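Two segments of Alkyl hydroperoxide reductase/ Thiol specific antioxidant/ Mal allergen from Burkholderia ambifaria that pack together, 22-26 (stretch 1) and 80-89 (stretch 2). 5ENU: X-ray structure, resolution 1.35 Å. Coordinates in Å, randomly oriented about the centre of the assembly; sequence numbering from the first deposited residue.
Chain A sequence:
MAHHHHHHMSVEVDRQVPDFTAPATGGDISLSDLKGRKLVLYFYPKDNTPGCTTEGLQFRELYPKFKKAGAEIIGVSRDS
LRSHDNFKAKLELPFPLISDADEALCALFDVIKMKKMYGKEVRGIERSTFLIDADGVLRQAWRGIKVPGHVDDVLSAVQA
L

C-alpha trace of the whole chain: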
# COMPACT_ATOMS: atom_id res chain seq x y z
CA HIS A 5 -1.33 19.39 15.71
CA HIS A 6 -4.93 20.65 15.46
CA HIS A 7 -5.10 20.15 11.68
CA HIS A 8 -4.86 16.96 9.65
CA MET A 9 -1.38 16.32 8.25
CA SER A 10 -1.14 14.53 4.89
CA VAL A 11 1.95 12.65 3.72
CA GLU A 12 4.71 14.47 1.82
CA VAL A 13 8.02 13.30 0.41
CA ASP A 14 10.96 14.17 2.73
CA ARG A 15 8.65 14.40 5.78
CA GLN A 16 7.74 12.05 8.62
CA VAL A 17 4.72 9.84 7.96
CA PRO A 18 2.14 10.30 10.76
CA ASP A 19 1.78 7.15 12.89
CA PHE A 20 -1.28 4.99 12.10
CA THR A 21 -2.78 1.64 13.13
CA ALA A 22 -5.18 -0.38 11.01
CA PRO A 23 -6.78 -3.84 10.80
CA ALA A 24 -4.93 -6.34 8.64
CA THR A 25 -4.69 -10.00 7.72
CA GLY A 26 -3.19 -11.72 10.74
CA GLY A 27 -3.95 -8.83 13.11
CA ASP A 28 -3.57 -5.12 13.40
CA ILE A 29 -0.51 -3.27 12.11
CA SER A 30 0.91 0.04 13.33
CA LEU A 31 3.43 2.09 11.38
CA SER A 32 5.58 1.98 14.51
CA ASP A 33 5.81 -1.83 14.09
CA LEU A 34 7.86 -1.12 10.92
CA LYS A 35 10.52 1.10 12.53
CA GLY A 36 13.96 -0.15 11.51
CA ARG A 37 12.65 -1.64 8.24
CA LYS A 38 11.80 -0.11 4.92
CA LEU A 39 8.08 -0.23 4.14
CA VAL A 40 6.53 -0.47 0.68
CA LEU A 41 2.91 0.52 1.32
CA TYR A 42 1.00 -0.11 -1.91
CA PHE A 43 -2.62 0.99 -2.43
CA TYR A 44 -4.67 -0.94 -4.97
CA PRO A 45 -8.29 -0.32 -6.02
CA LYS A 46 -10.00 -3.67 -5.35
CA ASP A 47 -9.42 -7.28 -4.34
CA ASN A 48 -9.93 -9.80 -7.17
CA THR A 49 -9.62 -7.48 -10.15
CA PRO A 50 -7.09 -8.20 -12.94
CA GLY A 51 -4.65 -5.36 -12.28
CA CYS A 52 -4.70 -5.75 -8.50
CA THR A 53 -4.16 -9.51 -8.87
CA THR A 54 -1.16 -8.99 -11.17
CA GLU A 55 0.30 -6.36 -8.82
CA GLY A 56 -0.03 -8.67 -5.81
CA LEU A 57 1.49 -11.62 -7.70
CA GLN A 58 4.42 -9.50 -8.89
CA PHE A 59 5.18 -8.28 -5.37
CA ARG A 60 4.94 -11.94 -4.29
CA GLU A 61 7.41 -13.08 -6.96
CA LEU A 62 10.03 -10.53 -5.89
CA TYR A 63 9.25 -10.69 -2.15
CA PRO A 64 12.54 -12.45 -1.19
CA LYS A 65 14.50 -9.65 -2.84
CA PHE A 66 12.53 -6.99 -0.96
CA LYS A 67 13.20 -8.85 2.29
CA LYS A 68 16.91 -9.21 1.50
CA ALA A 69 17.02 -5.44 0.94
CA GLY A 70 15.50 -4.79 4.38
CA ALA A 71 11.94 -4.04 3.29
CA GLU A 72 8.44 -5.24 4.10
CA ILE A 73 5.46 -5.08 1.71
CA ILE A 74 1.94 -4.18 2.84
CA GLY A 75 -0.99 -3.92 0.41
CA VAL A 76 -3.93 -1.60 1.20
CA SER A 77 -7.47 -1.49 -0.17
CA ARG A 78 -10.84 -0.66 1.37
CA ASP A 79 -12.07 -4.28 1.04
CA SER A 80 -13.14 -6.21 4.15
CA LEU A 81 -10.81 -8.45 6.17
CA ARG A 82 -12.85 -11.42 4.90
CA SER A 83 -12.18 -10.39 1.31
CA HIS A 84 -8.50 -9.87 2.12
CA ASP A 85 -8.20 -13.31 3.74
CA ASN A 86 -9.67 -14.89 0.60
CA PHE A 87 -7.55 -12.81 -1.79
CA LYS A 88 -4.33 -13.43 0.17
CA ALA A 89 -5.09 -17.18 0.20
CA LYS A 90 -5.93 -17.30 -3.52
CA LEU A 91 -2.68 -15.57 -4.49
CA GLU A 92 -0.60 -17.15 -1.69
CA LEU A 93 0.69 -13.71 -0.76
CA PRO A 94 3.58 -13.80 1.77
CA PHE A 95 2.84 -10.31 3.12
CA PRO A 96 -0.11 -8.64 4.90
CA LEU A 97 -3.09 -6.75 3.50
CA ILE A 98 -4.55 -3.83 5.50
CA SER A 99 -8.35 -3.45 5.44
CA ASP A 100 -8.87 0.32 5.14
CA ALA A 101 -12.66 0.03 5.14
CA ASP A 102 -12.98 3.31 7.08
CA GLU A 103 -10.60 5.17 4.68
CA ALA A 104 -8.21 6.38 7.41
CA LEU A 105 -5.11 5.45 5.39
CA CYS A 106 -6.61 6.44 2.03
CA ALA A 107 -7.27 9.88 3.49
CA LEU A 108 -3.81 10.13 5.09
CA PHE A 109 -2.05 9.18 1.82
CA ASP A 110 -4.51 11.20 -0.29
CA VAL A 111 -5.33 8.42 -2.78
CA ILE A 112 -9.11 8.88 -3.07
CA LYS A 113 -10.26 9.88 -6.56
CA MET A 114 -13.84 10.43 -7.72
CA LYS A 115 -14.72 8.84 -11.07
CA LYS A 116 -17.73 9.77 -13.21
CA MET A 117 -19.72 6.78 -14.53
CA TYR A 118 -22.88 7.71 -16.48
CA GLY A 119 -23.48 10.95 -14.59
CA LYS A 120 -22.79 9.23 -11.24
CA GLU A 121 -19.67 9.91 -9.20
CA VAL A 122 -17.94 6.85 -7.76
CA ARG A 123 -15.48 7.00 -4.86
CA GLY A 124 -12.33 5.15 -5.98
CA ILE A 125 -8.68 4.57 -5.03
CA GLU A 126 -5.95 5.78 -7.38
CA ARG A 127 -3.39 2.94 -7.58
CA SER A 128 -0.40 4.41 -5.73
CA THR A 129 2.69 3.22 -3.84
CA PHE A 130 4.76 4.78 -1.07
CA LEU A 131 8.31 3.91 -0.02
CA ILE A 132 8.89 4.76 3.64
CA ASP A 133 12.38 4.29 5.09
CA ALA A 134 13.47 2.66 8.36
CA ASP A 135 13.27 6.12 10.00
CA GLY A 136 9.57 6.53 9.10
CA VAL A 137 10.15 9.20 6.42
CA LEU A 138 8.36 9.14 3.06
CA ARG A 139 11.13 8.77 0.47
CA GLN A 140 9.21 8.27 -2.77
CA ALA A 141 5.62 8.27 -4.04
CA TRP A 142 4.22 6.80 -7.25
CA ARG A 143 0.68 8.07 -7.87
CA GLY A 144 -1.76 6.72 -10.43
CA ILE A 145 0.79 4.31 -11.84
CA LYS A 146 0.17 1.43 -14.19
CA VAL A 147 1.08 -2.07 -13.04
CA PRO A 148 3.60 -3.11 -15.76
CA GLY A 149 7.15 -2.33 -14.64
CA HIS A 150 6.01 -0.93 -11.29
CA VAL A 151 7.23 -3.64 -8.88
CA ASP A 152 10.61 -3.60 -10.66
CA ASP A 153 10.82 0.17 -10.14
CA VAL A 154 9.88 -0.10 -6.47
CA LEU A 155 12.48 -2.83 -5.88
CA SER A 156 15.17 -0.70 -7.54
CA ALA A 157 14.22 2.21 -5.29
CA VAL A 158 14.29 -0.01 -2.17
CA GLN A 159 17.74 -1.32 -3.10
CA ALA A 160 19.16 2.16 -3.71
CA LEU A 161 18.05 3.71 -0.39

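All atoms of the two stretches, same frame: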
# COMPACT_ATOMS: atom_id res chain seq x y z
N ALA A 22 -4.04 0.02 11.83
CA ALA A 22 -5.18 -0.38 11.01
C ALA A 22 -5.35 -1.89 11.08
O ALA A 22 -4.37 -2.63 11.31
CB ALA A 22 -5.01 0.05 9.55
N PRO A 23 -6.56 -2.39 10.83
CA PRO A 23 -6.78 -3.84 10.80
C PRO A 23 -6.11 -4.46 9.58
O PRO A 23 -6.06 -3.86 8.50
CB PRO A 23 -8.31 -3.98 10.72
CG PRO A 23 -8.85 -2.61 11.05
CD PRO A 23 -7.81 -1.65 10.59
N ALA A 24 -5.61 -5.68 9.74
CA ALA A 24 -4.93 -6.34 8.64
C ALA A 24 -5.10 -7.85 8.76
O ALA A 24 -5.50 -8.37 9.81
CB ALA A 24 -3.44 -6.01 8.61
N THR A 25 -4.81 -8.55 7.66
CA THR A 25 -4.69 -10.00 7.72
C THR A 25 -3.68 -10.36 8.80
O THR A 25 -2.62 -9.74 8.90
CB THR A 25 -4.25 -10.55 6.36
OG1 THR A 25 -3.00 -9.95 5.97
CG2 THR A 25 -5.29 -10.28 5.29
N GLY A 26 -4.05 -11.30 9.66
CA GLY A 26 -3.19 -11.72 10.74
C GLY A 26 -3.18 -10.83 11.97
O GLY A 26 -2.47 -11.14 12.93
N SER A 80 -13.02 -5.61 2.83
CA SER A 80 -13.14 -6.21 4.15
C SER A 80 -11.96 -7.15 4.46
O SER A 80 -11.25 -7.65 3.58
CB SER A 80 -14.43 -7.03 4.24
OG SER A 80 -14.35 -8.15 3.40
N LEU A 81 -11.78 -7.43 5.76
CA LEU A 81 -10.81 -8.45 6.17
C LEU A 81 -11.16 -9.81 5.57
O LEU A 81 -10.26 -10.55 5.17
CB LEU A 81 -10.76 -8.54 7.70
CG LEU A 81 -10.00 -7.38 8.35
CD1 LEU A 81 -10.19 -7.45 9.88
CD2 LEU A 81 -8.52 -7.41 7.97
N ARG A 82 -12.45 -10.15 5.51
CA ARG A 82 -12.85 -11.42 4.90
C ARG A 82 -12.39 -11.49 3.44
O ARG A 82 -11.82 -12.49 2.99
CB ARG A 82 -14.37 -11.59 4.98
CG ARG A 82 -14.92 -12.81 4.22
CD ARG A 82 -16.44 -12.92 4.38
NE ARG A 82 -17.15 -11.93 3.56
CZ ARG A 82 -18.45 -11.63 3.70
NH1 ARG A 82 -19.17 -12.23 4.65
NH2 ARG A 82 -19.02 -10.73 2.91
N SER A 83 -12.63 -10.42 2.68
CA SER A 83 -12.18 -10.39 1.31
C SER A 83 -10.66 -10.53 1.25
O SER A 83 -10.13 -11.28 0.43
CB SER A 83 -12.61 -9.08 0.66
OG SER A 83 -12.17 -8.97 -0.68
N HIS A 84 -9.96 -9.80 2.11
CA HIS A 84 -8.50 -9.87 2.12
C HIS A 84 -8.00 -11.27 2.45
O HIS A 84 -7.03 -11.75 1.84
CB HIS A 84 -7.93 -8.89 3.15
CG HIS A 84 -7.85 -7.48 2.68
ND1 HIS A 84 -8.24 -7.06 1.43
CD2 HIS A 84 -7.36 -6.38 3.31
CE1 HIS A 84 -7.98 -5.77 1.30
NE2 HIS A 84 -7.46 -5.33 2.44
N ASP A 85 -8.63 -11.95 3.43
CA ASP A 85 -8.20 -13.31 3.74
C ASP A 85 -8.33 -14.21 2.52
O ASP A 85 -7.44 -15.03 2.24
CB ASP A 85 -9.04 -13.88 4.88
CG ASP A 85 -8.66 -13.34 6.25
OD1 ASP A 85 -7.55 -12.80 6.42
OD2 ASP A 85 -9.50 -13.46 7.17
N ASN A 86 -9.44 -14.09 1.80
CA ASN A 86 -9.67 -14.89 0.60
C ASN A 86 -8.66 -14.55 -0.49
O ASN A 86 -8.09 -15.44 -1.12
CB ASN A 86 -11.10 -14.68 0.11
CG ASN A 86 -12.09 -15.51 0.89
OD1 ASN A 86 -11.92 -16.72 1.03
ND2 ASN A 86 -13.14 -14.87 1.41
N PHE A 87 -8.43 -13.25 -0.71
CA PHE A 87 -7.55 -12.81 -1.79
C PHE A 87 -6.11 -13.20 -1.49
O PHE A 87 -5.39 -13.70 -2.36
CB PHE A 87 -7.70 -11.29 -1.91
CG PHE A 87 -6.98 -10.65 -3.08
CD1 PHE A 87 -7.19 -11.08 -4.38
CD2 PHE A 87 -6.17 -9.54 -2.88
CE1 PHE A 87 -6.55 -10.46 -5.45
CE2 PHE A 87 -5.55 -8.93 -3.93
CZ PHE A 87 -5.74 -9.38 -5.21
N LYS A 88 -5.67 -13.01 -0.24
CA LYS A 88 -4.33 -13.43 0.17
C LYS A 88 -4.15 -14.94 -0.00
O LYS A 88 -3.09 -15.40 -0.46
CB LYS A 88 -4.08 -13.02 1.62
CG LYS A 88 -2.73 -13.44 2.20
CD LYS A 88 -2.60 -12.94 3.62
CE LYS A 88 -1.44 -13.60 4.36
NZ LYS A 88 -0.12 -13.10 3.94
N ALA A 89 -5.17 -15.73 0.37
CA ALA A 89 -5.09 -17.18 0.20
C ALA A 89 -5.04 -17.58 -1.28
O ALA A 89 -4.26 -18.46 -1.67
CB ALA A 89 -6.27 -17.85 0.91
O HOH W 1 -6.72 -12.57 9.06

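Segments far apart in sequence often pack without a single direct hydrogen bond between them, relying on shape, apolar contact and a well-placed water. The meeting of residues 22-26 with the helix that begins at Leu81 is a compact example, burying 262 Å² in total.

Van der Waals contact does most of the work. Leu81, in the first turn of the helix, has its CA-to-CB bond sideways to the extended segment, but its m, t rotamer brings the branched end nearer. CD1 of Leu81 lies 4.0 Å from CB of Pro23, an apolar pairing between an exposed proline and a partly exposed leucine, while CD2 of Leu81 sits 3.5 Å from the backbone C of Ala24. The methyl of Ala24 points away from the helix, so this residue offers its main chain to the leucine.

Thr25 is the most heavily covered residue, and its CA approaches that of Asp85 to 6.3 Å. In its p rotamer, CG2 of Thr25 packs 3.7 Å from CB of His84 and 3.6 Å from OD1 of Asp85, and OG1 of Thr25 lies 3.8 Å from CD of Lys88. The far end of the Lys88 chain, at CD, thus lies against the threonine, while its NZ is hydrogen-bonded elsewhere in the structure, as are both ring nitrogens of the buried His84.

The polar link is indirect. One water accepts from Gly26 N at 3.0 Å and donates to Asp85 OD1 at 2.8 Å, bridging backbone and carboxylate. Gly26 adopts a positive phi of 81°, a conformation that favours glycine.

The helix is itself secured at its start: Ser80, the N-cap, accepts through OG from Ser83 N at 2.9 Å. Beyond it, i to i+4 backbone bonds, such as Lys88 N to His84 O at 2.8 Å, hold Leu81, His84, Asp85 and Lys88 in the spacing that meets the loop.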